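Hypothetical protein PH1109 (Pyrococcus horikoshii, PDB 2D59) is of unknown function but belongs to the CoA-binding domain family and has a Rossmann-like fold. Local coordinates at residues R5-L10 against I127-C132; V104-Y109 against R131-E136. One frame throughout, in Å; residues are numbered along the deposited sequence.

Interaction 1. Residues R5-L10 against I127-C132; sequences RPIDGL and IVANRC
D8 and R131 meet side-on, one carboxylate oxygen to each of two guanidinium nitrogens. R131 NH2 donates to D8 OD2 at 2.7 Å, within a salt bridge. R131 NE donates to D8 OD1 at 2.9 Å, on the syn lone pair. The two flat groups are nearly coplanar, 22° apart. P6 lies over one face of the guanidinium, with P6 CB 3.6 Å from R131 CZ.

Each carboxylate oxygen also takes a backbone N-H. A129 N reaches D8 OD1 on its anti side at 2.9 Å. L10 N reaches D8 OD2 on the anti lone pair, which makes an Asx turn. Four donors therefore hold the carboxylate and fix its rotation. D8 CG sits between its own backbone N and carbonyl carbon (chi1 63°), the position from which OD2 meets L10 N.

Further along, I7 N donates to A129 O at 2.9 Å, and I7 CB packs on A129 CB. N130 ND2 donates to R5 O at 2.7 Å, an almost straight bond with the oxygen in the amide plane of N130. L10 CD1 touches V128 CG2. Water 1 accepts from R131 NH1, while I15 of helix 12-21 packs on both L10 and R131. The N-terminal loop is thus pinned along the outermost strand, 126-129, of a parallel Rossmann-like sheet, just ahead of helix 12-21.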
# COMPACT_ATOMS: atom_id res chain seq x y z
N ARG A 5 -14.12 10.07 2.36
CA ARG A 5 -13.70 10.91 1.24
C ARG A 5 -12.19 10.88 1.05
O ARG A 5 -11.43 10.91 2.02
CB ARG A 5 -14.14 12.35 1.47
CG ARG A 5 -15.64 12.54 1.69
CD ARG A 5 -15.93 13.92 2.24
NE ARG A 5 -17.35 14.15 2.46
CZ ARG A 5 -18.25 14.26 1.49
NH1 ARG A 5 -17.88 14.17 0.22
NH2 ARG A 5 -19.53 14.47 1.79
N PRO A 6 -11.72 10.82 -0.21
CA PRO A 6 -10.28 10.79 -0.48
C PRO A 6 -9.60 12.04 0.07
O PRO A 6 -10.17 13.14 0.05
CB PRO A 6 -10.23 10.75 -2.01
CG PRO A 6 -11.47 10.00 -2.37
CD PRO A 6 -12.50 10.63 -1.45
N ILE A 7 -8.39 11.87 0.57
CA ILE A 7 -7.61 12.97 1.12
C ILE A 7 -6.73 13.57 0.03
O ILE A 7 -6.43 14.77 0.05
CB ILE A 7 -6.75 12.48 2.31
CG1 ILE A 7 -7.63 12.36 3.55
CG2 ILE A 7 -5.58 13.41 2.55
CD1 ILE A 7 -6.93 11.73 4.74
N ASP A 8 -6.32 12.75 -0.92
CA ASP A 8 -5.49 13.23 -2.02
C ASP A 8 -6.39 13.94 -3.04
O ASP A 8 -7.62 13.84 -2.96
CB ASP A 8 -4.77 12.06 -2.70
CG ASP A 8 -5.73 11.08 -3.34
OD1 ASP A 8 -5.99 10.01 -2.74
OD2 ASP A 8 -6.22 11.38 -4.45
N GLY A 9 -5.78 14.65 -3.98
CA GLY A 9 -6.55 15.37 -4.98
C GLY A 9 -6.51 14.74 -6.36
O GLY A 9 -6.90 15.37 -7.34
N LEU A 10 -6.05 13.50 -6.43
CA LEU A 10 -5.96 12.79 -7.71
C LEU A 10 -7.35 12.46 -8.28
O LEU A 10 -8.33 12.36 -7.54
CB LEU A 10 -5.15 11.51 -7.53
CG LEU A 10 -3.77 11.67 -6.86
CD1 LEU A 10 -3.14 10.30 -6.66
CD2 LEU A 10 -2.87 12.56 -7.72
N ILE A 127 1.22 10.53 -3.70
CA ILE A 127 0.42 10.20 -2.53
C ILE A 127 -1.04 9.89 -2.82
O ILE A 127 -1.76 10.69 -3.43
CB ILE A 127 0.49 11.35 -1.50
CG1 ILE A 127 1.95 11.63 -1.14
CG2 ILE A 127 -0.30 10.99 -0.24
CD1 ILE A 127 2.15 12.87 -0.32
N VAL A 128 -1.48 8.71 -2.39
CA VAL A 128 -2.87 8.31 -2.52
C VAL A 128 -3.27 8.22 -1.05
O VAL A 128 -2.55 7.62 -0.25
CB VAL A 128 -3.03 6.94 -3.20
CG1 VAL A 128 -4.50 6.54 -3.23
CG2 VAL A 128 -2.47 7.00 -4.62
N ALA A 129 -4.38 8.84 -0.69
CA ALA A 129 -4.77 8.82 0.72
C ALA A 129 -6.26 8.70 0.99
O ALA A 129 -7.10 9.32 0.33
CB ALA A 129 -4.22 10.06 1.41
N ASN A 130 -6.56 7.88 1.99
CA ASN A 130 -7.92 7.60 2.42
C ASN A 130 -8.75 6.96 1.32
O ASN A 130 -9.85 7.39 1.01
CB ASN A 130 -8.59 8.87 2.94
CG ASN A 130 -9.60 8.57 4.02
OD1 ASN A 130 -9.31 7.82 4.96
ND2 ASN A 130 -10.79 9.16 3.92
N ARG A 131 -8.16 5.92 0.72
CA ARG A 131 -8.79 5.13 -0.32
C ARG A 131 -8.31 3.71 -0.04
O ARG A 131 -7.34 3.51 0.68
CB ARG A 131 -8.31 5.52 -1.72
CG ARG A 131 -8.52 6.97 -2.13
CD ARG A 131 -8.17 7.10 -3.61
NE ARG A 131 -8.03 8.49 -4.06
CZ ARG A 131 -8.85 9.09 -4.91
NH1 ARG A 131 -9.88 8.43 -5.42
NH2 ARG A 131 -8.62 10.34 -5.28
N CYS A 132 -8.99 2.72 -0.62
CA CYS A 132 -8.60 1.33 -0.45
C CYS A 132 -8.21 0.78 -1.82
O CYS A 132 -8.96 0.96 -2.78
CB CYS A 132 -9.77 0.53 0.12
SG CYS A 132 -9.46 -1.25 0.18
O HOH W 1 -10.95 10.34 -7.37

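Interaction 2. Residues V104-Y109 against R131-E136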
# COMPACT_ATOMS: atom_id res chain seq x y z
N VAL A 104 4.94 5.28 -5.15
CA VAL A 104 3.67 5.69 -4.55
C VAL A 104 3.53 5.23 -3.10
O VAL A 104 3.93 4.13 -2.74
CB VAL A 104 2.48 5.10 -5.34
CG1 VAL A 104 1.16 5.48 -4.69
CG2 VAL A 104 2.52 5.58 -6.78
N VAL A 105 2.96 6.10 -2.27
CA VAL A 105 2.68 5.77 -0.88
C VAL A 105 1.15 5.80 -0.85
O VAL A 105 0.54 6.81 -1.19
CB VAL A 105 3.24 6.82 0.10
CG1 VAL A 105 2.88 6.42 1.53
CG2 VAL A 105 4.74 6.91 -0.05
N TRP A 106 0.55 4.69 -0.45
CA TRP A 106 -0.89 4.59 -0.41
C TRP A 106 -1.40 4.43 1.02
O TRP A 106 -1.20 3.39 1.64
CB TRP A 106 -1.34 3.40 -1.26
CG TRP A 106 -2.83 3.31 -1.48
CD1 TRP A 106 -3.79 3.25 -0.51
CD2 TRP A 106 -3.51 3.25 -2.74
NE1 TRP A 106 -5.03 3.14 -1.09
CE2 TRP A 106 -4.89 3.13 -2.46
CE3 TRP A 106 -3.09 3.26 -4.08
CZ2 TRP A 106 -5.86 3.05 -3.46
CZ3 TRP A 106 -4.06 3.17 -5.08
CH2 TRP A 106 -5.42 3.06 -4.76
N PHE A 107 -2.04 5.47 1.54
CA PHE A 107 -2.60 5.46 2.89
C PHE A 107 -4.01 4.89 2.86
O PHE A 107 -4.93 5.51 2.31
CB PHE A 107 -2.64 6.88 3.46
CG PHE A 107 -1.28 7.44 3.80
CD1 PHE A 107 -0.73 7.26 5.07
CD2 PHE A 107 -0.57 8.18 2.87
CE1 PHE A 107 0.51 7.80 5.39
CE2 PHE A 107 0.68 8.73 3.18
CZ PHE A 107 1.22 8.54 4.45
N GLN A 108 -4.20 3.71 3.45
CA GLN A 108 -5.51 3.10 3.50
C GLN A 108 -6.35 3.87 4.53
O GLN A 108 -5.84 4.76 5.21
CB GLN A 108 -5.39 1.63 3.91
CG GLN A 108 -4.72 0.72 2.88
CD GLN A 108 -5.68 0.20 1.83
OE1 GLN A 108 -6.83 -0.14 2.14
NE2 GLN A 108 -5.22 0.10 0.59
N TYR A 109 -7.63 3.53 4.64
CA TYR A 109 -8.51 4.21 5.58
C TYR A 109 -7.97 4.27 7.01
O TYR A 109 -7.45 3.28 7.53
CB TYR A 109 -9.89 3.53 5.57
CG TYR A 109 -10.61 3.64 4.25
CD1 TYR A 109 -10.83 4.88 3.65
CD2 TYR A 109 -11.10 2.50 3.59
CE1 TYR A 109 -11.50 4.99 2.44
CE2 TYR A 109 -11.77 2.60 2.38
CZ TYR A 109 -11.97 3.85 1.81
OH TYR A 109 -12.66 3.97 0.62
N ARG A 131 -8.16 5.92 0.72
CA ARG A 131 -8.79 5.13 -0.32
C ARG A 131 -8.31 3.71 -0.04
O ARG A 131 -7.34 3.51 0.68
CB ARG A 131 -8.31 5.52 -1.72
CG ARG A 131 -8.52 6.97 -2.13
CD ARG A 131 -8.17 7.10 -3.61
NE ARG A 131 -8.03 8.49 -4.06
CZ ARG A 131 -8.85 9.09 -4.91
NH1 ARG A 131 -9.88 8.43 -5.42
NH2 ARG A 131 -8.62 10.34 -5.28
N CYS A 132 -8.99 2.72 -0.62
CA CYS A 132 -8.60 1.33 -0.45
C CYS A 132 -8.21 0.78 -1.82
O CYS A 132 -8.96 0.96 -2.78
CB CYS A 132 -9.77 0.53 0.12
SG CYS A 132 -9.46 -1.25 0.18
N MET A 133 -7.06 0.13 -1.91
CA MET A 133 -6.63 -0.41 -3.20
C MET A 133 -7.66 -1.35 -3.82
O MET A 133 -7.86 -1.34 -5.03
CB MET A 133 -5.28 -1.13 -3.07
CG MET A 133 -4.10 -0.18 -2.88
SD MET A 133 -2.50 -0.97 -3.24
CE MET A 133 -2.49 -0.87 -5.06
N MET A 134 -8.31 -2.16 -2.99
CA MET A 134 -9.32 -3.08 -3.49
C MET A 134 -10.57 -2.34 -3.97
O MET A 134 -11.07 -2.60 -5.06
CB MET A 134 -9.72 -4.08 -2.41
CG MET A 134 -10.88 -4.95 -2.82
SD MET A 134 -11.25 -6.20 -1.58
CE MET A 134 -12.15 -5.24 -0.39
N ARG A 135 -11.07 -1.44 -3.13
CA ARG A 135 -12.26 -0.67 -3.46
C ARG A 135 -12.05 0.11 -4.76
O ARG A 135 -12.91 0.11 -5.64
CB ARG A 135 -12.59 0.32 -2.34
CG ARG A 135 -14.01 0.86 -2.41
CD ARG A 135 -14.86 0.31 -1.28
NE ARG A 135 -14.63 1.02 -0.02
CZ ARG A 135 -15.08 0.62 1.16
NH1 ARG A 135 -14.83 1.34 2.25
NH2 ARG A 135 -15.76 -0.51 1.27
N GLU A 136 -10.90 0.78 -4.87
CA GLU A 136 -10.59 1.56 -6.06
C GLU A 136 -10.48 0.66 -7.29
O GLU A 136 -10.99 0.99 -8.37
CB GLU A 136 -9.28 2.33 -5.87
CG GLU A 136 -9.36 3.44 -4.83
CD GLU A 136 -10.48 4.43 -5.11
OE1 GLU A 136 -11.60 4.21 -4.61
OE2 GLU A 136 -10.24 5.41 -5.84
O HOH W 2 -11.35 3.44 -1.88
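W106 meets R131, M133 and E136 at the turn that starts helix 133-141. Its CB points toward that turn, and CG lies anti to the backbone N (chi1 -171°). From CG the indole spreads under the M133 side chain: M133 CG is 4.0 Å from W106 CG and 3.4 Å from W106 CE2. This methylene stands over the six-membered ring, 3.5 Å from its centroid, in a CH-pi contact. M133 SD lies farther off and oblique, in a Met-aromatic contact. At the ring edge, W106 NE1 donates to R131 O at 2.9 Å. The oxygen lies close to the indole plane, but the N-H arrives from above the carbonyl plane of R131. W106 CZ2 lies 3.5 Å from M133 N, and E136 CG sits at the ring edge near both CZ2 and CH2.

The contact sits where strands 104-107 and 126-129 of the parallel, Rossmann-like sheet give way to loops and the next helix begins. C132 is the N-cap of that helix, and its SG accepts a weak bond from R135 N.

Q108 CA points a C-H at the same R131 O. The bend at chi2 (-85°) turns Q108 CD toward C132, and NE2 donates a hydrogen bond to D82 OD1 on strand 80-83.

Y109 packs on the same turn, against R131, C132 and R135. R131 C lies over one ring face, toward the rim, and C132 CB is 3.7 Å from Y109 CE2. R135 NH1 approaches the same carbon obliquely at 3.3 Å. Water 2 donates to Y109 OH and E136 OE1 and accepts from C132 N. R131 NH1 meets E136 OE2 from above the carboxylate plane in a 3.1 Å salt bridge, and E136 OE1 has another with R139.

How the interactions relate
Interactions 1 and 2 have centres about 7 Å apart and share R131 and C132. R131 links them through different groups: its guanidinium faces the 5-10 loop, and its carbonyl faces strand 104-107. The N-terminal loop and the start of helix 133-141 are thereby tied through one side chain. Strands 104-107 and 126-129 are neighbours in the parallel sheet. V128 O lies 2.8 Å from F107 N, and N130 N lies 2.9 Å from F107 O, both probable hydrogen bonds. V128 CG1 packs on W106 CD2 at 3.5 Å. Interaction 2 is buried near the chain centre, while interaction 1 is partly buried at the sheet edge.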